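Local coordinates for putative exported protein (Bordetella pertussis, PDB 2DVZ), which binds glutamate as the periplasmic solute receptor BugE, probably delivering it to a tripartite tricarboxylate-type transport system, at residues K104-T115 against P240-K249; V256-L267 against A282-E290. All blocks are in the same frame, centred on the assembly; numbering follows the deposited sequence.

Interaction 1. Residues K104-T115 against P240-K249; sequences KDFQPVTNFANT and PVWYGLLAPK. With GLU (glutamic acid), chain G.
Two antiparallel neighbours in the mixed sheet of the periplasmic binding protein fold, strands 106-115 and 241-248, pair here through a ladder broken by two classic beta bulges. In the first, V109 and T110 both face L245: V109 N donates to L245 O at 2.9 Å, and L245 N returns a bond to T110 O. F112 and A113 both face Y243 in the second, where Y243 O takes a sound bond from A113 N (3.2 Å, 158° at the hydrogen) and a weak one from F112 N. The bulges turn V109 and F112 toward the partner strand, and the end of the F112 ring meets L245, CZ lying 3.8 Å from CB. Opposite N111, G244 brings its CA to 4.0 Å from that of N111, an approach helped by the missing side chain. Toward the start of strand 106-115, L246 CD1 sits over the rim of one face of the F106 ring. K249, bent at chi2 (87°) and the next two torsions, curls back so that NZ meets K104 O in the carbonyl plane at 2.9 Å. Y243 carries the ladder into the binding site: T115 OG1, hydrogen-bonded to S281 OG, lies at its ring edge, 3.3 Å from Y243 CD2, while Y243 OH gives a weak bond to glutamate O at 2.6 Å. Y243 joins T33, S85, S149 and S178, which also hydrogen-bond the glutamate, in the carboxylate-binding pocket of this Bug solute receptor.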
loop_
_atom_site.group_PDB
_atom_site.type_symbol
_atom_site.label_atom_id
_atom_site.label_comp_id
_atom_site.label_asym_id
_atom_site.label_seq_id
_atom_site.Cartn_x
_atom_site.Cartn_y
_atom_site.Cartn_z
ATOM N N LYS A 104 -2.331 15.716 -11.414
ATOM C CA LYS A 104 -2.406 16.247 -12.778
ATOM C C LYS A 104 -1.954 15.260 -13.863
ATOM O O LYS A 104 -2.299 15.440 -15.024
ATOM C CB LYS A 104 -1.601 17.562 -12.919
ATOM C CG LYS A 104 -1.894 18.690 -11.887
ATOM C CD LYS A 104 -3.373 19.204 -11.889
ATOM C CE LYS A 104 -3.520 20.591 -12.548
ATOM N NZ LYS A 104 -4.803 20.783 -13.335
ATOM N N ASP A 105 -1.171 14.232 -13.529
ATOM C CA ASP A 105 -0.665 13.335 -14.579
ATOM C C ASP A 105 -1.394 12.039 -14.731
ATOM O O ASP A 105 -1.041 11.246 -15.586
ATOM C CB ASP A 105 0.825 13.024 -14.389
ATOM C CG ASP A 105 1.685 14.252 -14.501
ATOM O OD1 ASP A 105 1.204 15.243 -15.104
ATOM O OD2 ASP A 105 2.820 14.230 -13.981
ATOM N N PHE A 106 -2.396 11.811 -13.887
ATOM C CA PHE A 106 -3.173 10.575 -13.966
ATOM C C PHE A 106 -4.659 10.819 -14.071
ATOM O O PHE A 106 -5.179 11.696 -13.421
ATOM C CB PHE A 106 -2.835 9.652 -12.773
ATOM C CG PHE A 106 -1.410 9.217 -12.778
ATOM C CD1 PHE A 106 -0.982 8.271 -13.704
ATOM C CD2 PHE A 106 -0.458 9.846 -11.946
ATOM C CE1 PHE A 106 0.347 7.901 -13.749
ATOM C CE2 PHE A 106 0.897 9.473 -12.001
ATOM C CZ PHE A 106 1.279 8.499 -12.891
ATOM N N GLN A 107 -5.318 10.027 -14.905
ATOM C CA GLN A 107 -6.760 9.865 -14.866
ATOM C C GLN A 107 -7.063 8.668 -13.932
ATOM O O GLN A 107 -6.701 7.523 -14.235
ATOM C CB GLN A 107 -7.353 9.667 -16.302
ATOM C CG GLN A 107 -8.825 9.204 -16.357
ATOM C CD GLN A 107 -9.762 10.208 -15.722
ATOM O OE1 GLN A 107 -9.784 11.329 -16.121
ATOM N NE2 GLN A 107 -10.492 9.813 -14.693
ATOM N N PRO A 108 -7.744 8.929 -12.793
ATOM C CA PRO A 108 -8.222 7.800 -11.964
ATOM C C PRO A 108 -9.314 6.952 -12.614
ATOM O O PRO A 108 -10.193 7.476 -13.285
ATOM C CB PRO A 108 -8.788 8.475 -10.720
ATOM C CG PRO A 108 -8.155 9.837 -10.715
ATOM C CD PRO A 108 -8.072 10.217 -12.186
ATOM N N VAL A 109 -9.243 5.633 -12.407
ATOM C CA VAL A 109 -10.258 4.750 -12.913
ATOM C C VAL A 109 -11.174 4.307 -11.753
ATOM O O VAL A 109 -12.395 4.512 -11.804
ATOM C CB VAL A 109 -9.618 3.548 -13.638
ATOM C CG1 VAL A 109 -10.684 2.555 -14.048
ATOM C CG2 VAL A 109 -8.791 4.053 -14.870
ATOM N N THR A 110 -10.563 3.712 -10.724
ATOM C CA THR A 110 -11.274 3.148 -9.576
ATOM C C THR A 110 -10.319 2.679 -8.474
ATOM O O THR A 110 -9.186 2.219 -8.729
ATOM C CB THR A 110 -12.222 1.980 -9.982
ATOM O OG1 THR A 110 -13.213 1.780 -8.964
ATOM C CG2 THR A 110 -11.440 0.692 -10.233
ATOM N N ASN A 111 -10.793 2.830 -7.243
ATOM C CA ASN A 111 -10.195 2.205 -6.088
ATOM C C ASN A 111 -10.648 0.752 -6.050
ATOM O O ASN A 111 -11.835 0.466 -5.911
ATOM C CB ASN A 111 -10.610 2.989 -4.840
ATOM C CG ASN A 111 -10.051 2.427 -3.546
ATOM O OD1 ASN A 111 -9.459 1.345 -3.498
ATOM N ND2 ASN A 111 -10.230 3.182 -2.481
ATOM N N PHE A 112 -9.690 -0.165 -6.213
ATOM C CA PHE A 112 -9.929 -1.598 -6.044
ATOM C C PHE A 112 -10.319 -1.944 -4.615
ATOM O O PHE A 112 -11.347 -2.596 -4.353
ATOM C CB PHE A 112 -8.675 -2.404 -6.334
ATOM C CG PHE A 112 -8.284 -2.471 -7.796
ATOM C CD1 PHE A 112 -9.175 -2.074 -8.815
ATOM C CD2 PHE A 112 -7.023 -2.981 -8.152
ATOM C CE1 PHE A 112 -8.814 -2.169 -10.181
ATOM C CE2 PHE A 112 -6.656 -3.108 -9.536
ATOM C CZ PHE A 112 -7.540 -2.693 -10.536
ATOM N N ALA A 113 -9.482 -1.545 -3.665
ATOM C CA ALA A 113 -9.706 -1.999 -2.283
ATOM C C ALA A 113 -9.114 -1.055 -1.281
ATOM O O ALA A 113 -8.042 -0.436 -1.485
ATOM C CB ALA A 113 -9.147 -3.394 -2.071
ATOM N N ASN A 114 -9.819 -0.962 -0.170
ATOM C CA ASN A 114 -9.252 -0.392 1.008
ATOM C C ASN A 114 -8.489 -1.462 1.784
ATOM O O ASN A 114 -8.938 -2.589 1.880
ATOM C CB ASN A 114 -10.359 0.261 1.805
ATOM C CG ASN A 114 -10.890 1.487 1.120
ATOM O OD1 ASN A 114 -10.200 2.508 1.010
ATOM N ND2 ASN A 114 -12.129 1.422 0.684
ATOM N N THR A 115 -7.334 -1.104 2.340
ATOM C CA THR A 115 -6.374 -2.074 2.870
ATOM C C THR A 115 -5.782 -1.670 4.220
ATOM O O THR A 115 -5.410 -0.494 4.437
ATOM C CB THR A 115 -5.268 -2.328 1.852
ATOM O OG1 THR A 115 -5.865 -2.759 0.632
ATOM C CG2 THR A 115 -4.338 -3.390 2.293
ATOM N N PRO A 240 -5.751 3.332 7.368
ATOM C CA PRO A 240 -5.466 2.373 6.303
ATOM C C PRO A 240 -5.008 3.032 5.001
ATOM O O PRO A 240 -4.947 4.270 4.883
ATOM C CB PRO A 240 -6.797 1.671 6.105
ATOM C CG PRO A 240 -7.840 2.600 6.685
ATOM C CD PRO A 240 -7.188 3.526 7.623
ATOM N N VAL A 241 -4.690 2.180 4.037
ATOM C CA VAL A 241 -4.328 2.597 2.684
ATOM C C VAL A 241 -5.366 2.032 1.676
ATOM O O VAL A 241 -6.488 1.629 2.070
ATOM C CB VAL A 241 -2.853 2.195 2.349
ATOM C CG1 VAL A 241 -1.904 2.861 3.307
ATOM C CG2 VAL A 241 -2.640 0.661 2.303
ATOM N N TRP A 242 -5.001 2.023 0.396
ATOM C CA TRP A 242 -5.855 1.530 -0.678
ATOM C C TRP A 242 -5.011 1.284 -1.919
ATOM O O TRP A 242 -3.858 1.744 -2.003
ATOM C CB TRP A 242 -7.072 2.448 -1.005
ATOM C CG TRP A 242 -6.845 3.987 -1.024
ATOM C CD1 TRP A 242 -7.495 4.888 -0.255
ATOM C CD2 TRP A 242 -5.933 4.751 -1.856
ATOM N NE1 TRP A 242 -7.071 6.158 -0.542
ATOM C CE2 TRP A 242 -6.127 6.113 -1.536
ATOM C CE3 TRP A 242 -4.991 4.413 -2.851
ATOM C CZ2 TRP A 242 -5.367 7.166 -2.128
ATOM C CZ3 TRP A 242 -4.213 5.470 -3.454
ATOM C CH2 TRP A 242 -4.426 6.831 -3.081
ATOM N N TYR A 243 -5.590 0.515 -2.838
ATOM C CA TYR A 243 -5.003 0.192 -4.130
ATOM C C TYR A 243 -6.025 0.431 -5.235
ATOM O O TYR A 243 -7.157 0.012 -5.120
ATOM C CB TYR A 243 -4.504 -1.276 -4.144
ATOM C CG TYR A 243 -3.436 -1.429 -3.098
ATOM C CD1 TYR A 243 -2.090 -1.147 -3.410
ATOM C CD2 TYR A 243 -3.771 -1.767 -1.769
ATOM C CE1 TYR A 243 -1.098 -1.222 -2.430
ATOM C CE2 TYR A 243 -2.780 -1.876 -0.786
ATOM C CZ TYR A 243 -1.454 -1.584 -1.113
ATOM O OH TYR A 243 -0.481 -1.663 -0.140
ATOM N N GLY A 244 -5.617 1.098 -6.307
ATOM C CA GLY A 244 -6.541 1.377 -7.391
ATOM C C GLY A 244 -5.893 1.438 -8.759
ATOM O O GLY A 244 -4.694 1.189 -8.911
ATOM N N LEU A 245 -6.700 1.794 -9.757
ATOM C CA LEU A 245 -6.280 1.724 -11.127
ATOM C C LEU A 245 -6.201 3.139 -11.704
ATOM O O LEU A 245 -7.084 3.945 -11.497
ATOM C CB LEU A 245 -7.214 0.806 -11.927
ATOM C CG LEU A 245 -6.751 0.404 -13.338
ATOM C CD1 LEU A 245 -5.407 -0.408 -13.410
ATOM C CD2 LEU A 245 -7.846 -0.364 -13.989
ATOM N N LEU A 246 -5.114 3.409 -12.417
ATOM C CA LEU A 246 -4.823 4.728 -12.986
ATOM C C LEU A 246 -4.560 4.564 -14.455
ATOM O O LEU A 246 -3.959 3.569 -14.899
ATOM C CB LEU A 246 -3.552 5.311 -12.349
ATOM C CG LEU A 246 -3.587 5.584 -10.832
ATOM C CD1 LEU A 246 -2.188 6.001 -10.322
ATOM C CD2 LEU A 246 -4.726 6.609 -10.389
ATOM N N ALA A 247 -5.013 5.547 -15.210
ATOM C CA ALA A 247 -4.584 5.730 -16.595
ATOM C C ALA A 247 -3.876 7.103 -16.730
ATOM O O ALA A 247 -4.065 8.016 -15.879
ATOM C CB ALA A 247 -5.788 5.632 -17.545
ATOM N N PRO A 248 -3.073 7.263 -17.805
ATOM C CA PRO A 248 -2.496 8.594 -18.013
ATOM C C PRO A 248 -3.584 9.644 -18.191
ATOM O O PRO A 248 -4.700 9.353 -18.675
ATOM C CB PRO A 248 -1.651 8.433 -19.307
ATOM C CG PRO A 248 -1.444 6.915 -19.459
ATOM C CD PRO A 248 -2.686 6.304 -18.866
ATOM N N LYS A 249 -3.278 10.856 -17.776
ATOM C CA LYS A 249 -4.183 11.991 -18.030
ATOM C C LYS A 249 -4.518 12.093 -19.550
ATOM O O LYS A 249 -3.641 12.009 -20.415
ATOM C CB LYS A 249 -3.548 13.286 -17.506
ATOM C CG LYS A 249 -4.452 14.547 -17.601
ATOM C CD LYS A 249 -5.395 14.740 -16.357
ATOM C CE LYS A 249 -5.575 16.280 -16.040
ATOM N NZ LYS A 249 -4.272 17.142 -16.188
HETATM N N GLU G . 4.162 0.620 0.444
HETATM C CA GLU G . 3.301 0.410 -0.735
HETATM C C GLU G . 1.967 1.126 -0.603
HETATM O O GLU G . 0.873 0.554 -0.557
HETATM C CB GLU G . 3.166 -1.077 -1.051
HETATM C CG GLU G . 4.515 -1.813 -0.969
HETATM C CD GLU G . 4.626 -2.995 -1.887
HETATM O OE1 GLU G . 3.643 -3.235 -2.620
HETATM O OE2 GLU G . 5.709 -3.681 -1.905
HETATM O OXT GLU G . 1.971 2.368 -0.596
HETATM O O HOH W 1 -8.421 3.120 3.110
#

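Interaction 2. Residues V256-L267 against A282-E290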
loop_
_atom_site.group_PDB
_atom_site.type_symbol
_atom_site.label_atom_id
_atom_site.label_comp_id
_atom_site.label_asym_id
_atom_site.label_seq_id
_atom_site.Cartn_x
_atom_site.Cartn_y
_atom_site.Cartn_z
ATOM N N VAL A 256 -11.820 4.604 -19.648
ATOM C CA VAL A 256 -12.058 4.701 -18.201
ATOM C C VAL A 256 -13.305 3.929 -17.752
ATOM O O VAL A 256 -13.240 3.110 -16.843
ATOM C CB VAL A 256 -12.128 6.213 -17.714
ATOM C CG1 VAL A 256 -12.343 6.314 -16.227
ATOM C CG2 VAL A 256 -10.876 6.957 -18.071
ATOM N N ASN A 257 -14.431 4.175 -18.407
ATOM C CA ASN A 257 -15.677 3.489 -18.046
ATOM C C ASN A 257 -15.663 2.024 -18.416
ATOM O O ASN A 257 -16.281 1.228 -17.758
ATOM C CB ASN A 257 -16.901 4.178 -18.678
ATOM C CG ASN A 257 -17.099 5.594 -18.178
ATOM O OD1 ASN A 257 -17.095 5.842 -16.972
ATOM N ND2 ASN A 257 -17.293 6.533 -19.107
ATOM N N LYS A 258 -14.994 1.666 -19.492
ATOM C CA LYS A 258 -14.882 0.261 -19.809
ATOM C C LYS A 258 -14.114 -0.490 -18.733
ATOM O O LYS A 258 -14.563 -1.517 -18.274
ATOM C CB LYS A 258 -14.286 0.035 -21.210
ATOM C CG LYS A 258 -15.350 0.016 -22.300
ATOM C CD LYS A 258 -14.699 -0.008 -23.678
ATOM C CE LYS A 258 -15.726 -0.061 -24.783
ATOM N NZ LYS A 258 -15.250 0.601 -26.039
ATOM N N LEU A 259 -12.957 0.050 -18.356
ATOM C CA LEU A 259 -12.090 -0.512 -17.321
ATOM C C LEU A 259 -12.763 -0.560 -15.956
ATOM O O LEU A 259 -12.628 -1.536 -15.239
ATOM C CB LEU A 259 -10.807 0.323 -17.196
ATOM C CG LEU A 259 -9.821 0.266 -18.366
ATOM C CD1 LEU A 259 -8.794 1.368 -18.221
ATOM C CD2 LEU A 259 -9.168 -1.123 -18.436
ATOM N N ARG A 260 -13.468 0.503 -15.599
ATOM C CA ARG A 260 -14.129 0.582 -14.321
ATOM C C ARG A 260 -15.226 -0.459 -14.235
ATOM O O ARG A 260 -15.381 -1.130 -13.200
ATOM C CB ARG A 260 -14.731 1.970 -14.072
ATOM C CG ARG A 260 -15.010 2.172 -12.599
ATOM C CD ARG A 260 -16.274 2.884 -12.382
ATOM N NE ARG A 260 -16.788 2.596 -11.043
ATOM C CZ ARG A 260 -18.053 2.713 -10.675
ATOM N NH1 ARG A 260 -18.945 3.110 -11.550
ATOM N NH2 ARG A 260 -18.415 2.430 -9.439
ATOM N N ASP A 261 -15.977 -0.603 -15.317
ATOM C CA ASP A 261 -16.997 -1.638 -15.373
ATOM C C ASP A 261 -16.452 -3.045 -15.148
ATOM O O ASP A 261 -17.069 -3.859 -14.426
ATOM C CB ASP A 261 -17.709 -1.569 -16.715
ATOM C CG ASP A 261 -18.717 -0.501 -16.747
ATOM O OD1 ASP A 261 -19.080 0.008 -15.663
ATOM O OD2 ASP A 261 -19.155 -0.153 -17.844
ATOM N N ALA A 262 -15.314 -3.333 -15.785
ATOM C CA ALA A 262 -14.665 -4.617 -15.604
ATOM C C ALA A 262 -14.139 -4.800 -14.180
ATOM O O ALA A 262 -14.104 -5.938 -13.698
ATOM C CB ALA A 262 -13.552 -4.810 -16.606
ATOM N N ALA A 263 -13.687 -3.704 -13.552
ATOM C CA ALA A 263 -13.247 -3.703 -12.142
ATOM C C ALA A 263 -14.424 -4.045 -11.235
ATOM O O ALA A 263 -14.310 -4.910 -10.347
ATOM C CB ALA A 263 -12.632 -2.335 -11.733
ATOM N N VAL A 264 -15.558 -3.389 -11.495
ATOM C CA VAL A 264 -16.782 -3.605 -10.732
ATOM C C VAL A 264 -17.239 -5.070 -10.875
ATOM O O VAL A 264 -17.589 -5.710 -9.876
ATOM C CB VAL A 264 -17.921 -2.569 -11.089
ATOM C CG1 VAL A 264 -19.324 -3.063 -10.639
ATOM C CG2 VAL A 264 -17.614 -1.217 -10.490
ATOM N N VAL A 265 -17.176 -5.628 -12.071
ATOM C CA VAL A 265 -17.522 -7.036 -12.222
ATOM C C VAL A 265 -16.577 -7.924 -11.419
ATOM O O VAL A 265 -17.031 -8.830 -10.697
ATOM C CB VAL A 265 -17.557 -7.510 -13.731
ATOM C CG1 VAL A 265 -17.530 -9.036 -13.813
ATOM C CG2 VAL A 265 -18.771 -6.942 -14.453
ATOM N N ALA A 266 -15.269 -7.669 -11.563
ATOM C CA ALA A 266 -14.226 -8.459 -10.897
ATOM C C ALA A 266 -14.352 -8.470 -9.371
ATOM O O ALA A 266 -14.173 -9.523 -8.729
ATOM C CB ALA A 266 -12.852 -7.944 -11.305
ATOM N N LEU A 267 -14.655 -7.298 -8.811
ATOM C CA LEU A 267 -14.854 -7.095 -7.365
ATOM C C LEU A 267 -16.159 -7.658 -6.777
ATOM O O LEU A 267 -16.304 -7.710 -5.549
ATOM C CB LEU A 267 -14.672 -5.616 -6.973
ATOM C CG LEU A 267 -13.289 -5.027 -7.275
ATOM C CD1 LEU A 267 -13.315 -3.490 -7.289
ATOM C CD2 LEU A 267 -12.172 -5.592 -6.355
ATOM N N ALA A 282 -10.805 -4.741 1.770
ATOM C CA ALA A 282 -12.212 -4.699 1.520
ATOM C C ALA A 282 -12.419 -4.036 0.170
ATOM O O ALA A 282 -11.840 -2.972 -0.088
ATOM C CB ALA A 282 -12.907 -3.880 2.615
ATOM N N PRO A 283 -13.282 -4.636 -0.684
ATOM C CA PRO A 283 -13.492 -4.064 -2.042
ATOM C C PRO A 283 -14.056 -2.644 -2.004
ATOM O O PRO A 283 -14.848 -2.320 -1.127
ATOM C CB PRO A 283 -14.504 -5.021 -2.705
ATOM C CG PRO A 283 -15.075 -5.928 -1.535
ATOM C CD PRO A 283 -14.076 -5.877 -0.416
ATOM N N SER A 284 -13.644 -1.807 -2.951
ATOM C CA SER A 284 -14.251 -0.490 -3.152
ATOM C C SER A 284 -15.039 -0.459 -4.509
ATOM O O SER A 284 -16.258 -0.616 -4.522
ATOM C CB SER A 284 -13.169 0.585 -3.068
ATOM O OG SER A 284 -13.716 1.883 -3.125
ATOM N N GLY A 285 -14.340 -0.310 -5.641
ATOM C CA GLY A 285 -14.997 -0.252 -6.936
ATOM C C GLY A 285 -15.853 1.000 -7.023
ATOM O O GLY A 285 -16.939 0.976 -7.608
ATOM N N ASN A 286 -15.344 2.085 -6.425
ATOM C CA ASN A 286 -15.980 3.401 -6.443
ATOM C C ASN A 286 -15.740 4.099 -7.794
ATOM O O ASN A 286 -15.110 3.541 -8.688
ATOM C CB ASN A 286 -15.484 4.244 -5.268
ATOM C CG ASN A 286 -13.983 4.551 -5.345
ATOM O OD1 ASN A 286 -13.312 4.105 -6.260
ATOM N ND2 ASN A 286 -13.460 5.342 -4.387
ATOM N N THR A 287 -16.230 5.324 -7.943
ATOM C CA THR A 287 -16.164 6.011 -9.227
ATOM C C THR A 287 -14.814 6.688 -9.361
ATOM O O THR A 287 -14.143 6.907 -8.335
ATOM C CB THR A 287 -17.280 7.054 -9.377
ATOM O OG1 THR A 287 -17.121 8.067 -8.369
ATOM C CG2 THR A 287 -18.635 6.408 -9.236
ATOM N N PRO A 288 -14.412 7.030 -10.619
ATOM C CA PRO A 288 -13.202 7.832 -10.833
ATOM C C PRO A 288 -13.126 9.037 -9.888
ATOM O O PRO A 288 -12.084 9.253 -9.293
ATOM C CB PRO A 288 -13.333 8.267 -12.298
ATOM C CG PRO A 288 -14.089 7.158 -12.927
ATOM C CD PRO A 288 -15.048 6.655 -11.901
ATOM N N GLU A 289 -14.223 9.785 -9.748
ATOM C CA GLU A 289 -14.278 10.985 -8.917
ATOM C C GLU A 289 -14.146 10.689 -7.422
ATOM O O GLU A 289 -13.555 11.482 -6.647
ATOM C CB GLU A 289 -15.586 11.779 -9.135
ATOM C CG GLU A 289 -15.857 12.193 -10.545
ATOM C CD GLU A 289 -16.608 11.132 -11.347
ATOM O OE1 GLU A 289 -16.540 9.928 -11.001
ATOM O OE2 GLU A 289 -17.290 11.508 -12.326
ATOM N N GLU A 290 -14.731 9.580 -7.002
ATOM C CA GLU A 290 -14.656 9.201 -5.590
ATOM C C GLU A 290 -13.212 8.841 -5.253
ATOM O O GLU A 290 -12.689 9.256 -4.197
ATOM C CB GLU A 290 -15.654 8.074 -5.282
ATOM C CG GLU A 290 -17.124 8.565 -5.156
ATOM C CD GLU A 290 -18.138 7.414 -5.212
ATOM O OE1 GLU A 290 -19.291 7.585 -4.751
ATOM O OE2 GLU A 290 -17.789 6.315 -5.704
#
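N286 O is gripped by two side chains: T110 OG1 hydrogen-bonds it, and R260 NE adds a bent, weak bond at 3.0 Å. NH2 of the same arginine donates to the preceding carbonyl, G285 O, at 2.8 Å with an angle of 156° at the hydrogen. The G285 oxygen lies close to the guanidinium plane, at its edge, although the donor is tilted 27° from the plane of the carbonyl. Two successive peptide oxygens are met by one side chain, which, with the methyls on both faces, helps to fix the rotation of the guanidinium group. R260 gets there with CG anti to the backbone N (chi1 -162°) and a bend at chi2, which carry the chain from the helix toward the loop. The flat group is then sandwiched between methyls: CG2 of V264, one helical turn on, lies over the rim of one face, and CG2 of T287 over the rim of the other, 4.0 Å from R260 NH2.

Apolar contacts extend the interface on either side of the arginine. V256 CG1 touches P288 CG at 3.8 Å, and P288 CD also packs against R260 CD. At the far end of the helical segment L267 CD1 rests 3.7 Å from G285 CA, while its CB faces that of P283. The same T287 N-caps helix 288-307 in a capping box with E290: OG1 accepts from E290 N at 3.1 Å, and T287 N donates to E290 OE2. The E290 carboxylate stays 5.4 Å from the guanidinium, measured from OE2 to R260 NH2, and may add a modest attraction.

The contact thus lays helix 253-267 across the connection from strand 281-283 to helix 288-307; helix 270-279 adds L276 beside L267 and P283, and T110 of strand 106-121 touches the R260 side chain.

Interaction 1 is a buried contact in the sheet, whereas interaction 2 lies nearer the surface. The first rests on repeated backbone bonds between strands, broken by bulges, and reaches the bound glutamate; the second depends mainly on one arginine holding two loop carbonyls, with scattered apolar contacts around it. Strand 106-121 joins them, pairing with 241-248 and, on its other edge, with 281-283; helix 253-267 also follows strand 241-248 in the chain. At the junction, T110 OG1 hydrogen-bonds N286 O at 2.6 Å, and N111 O accepts from G285 N at 2.6 Å. The loop gripped by R260 is therefore also held by the strand in which both bulges occur.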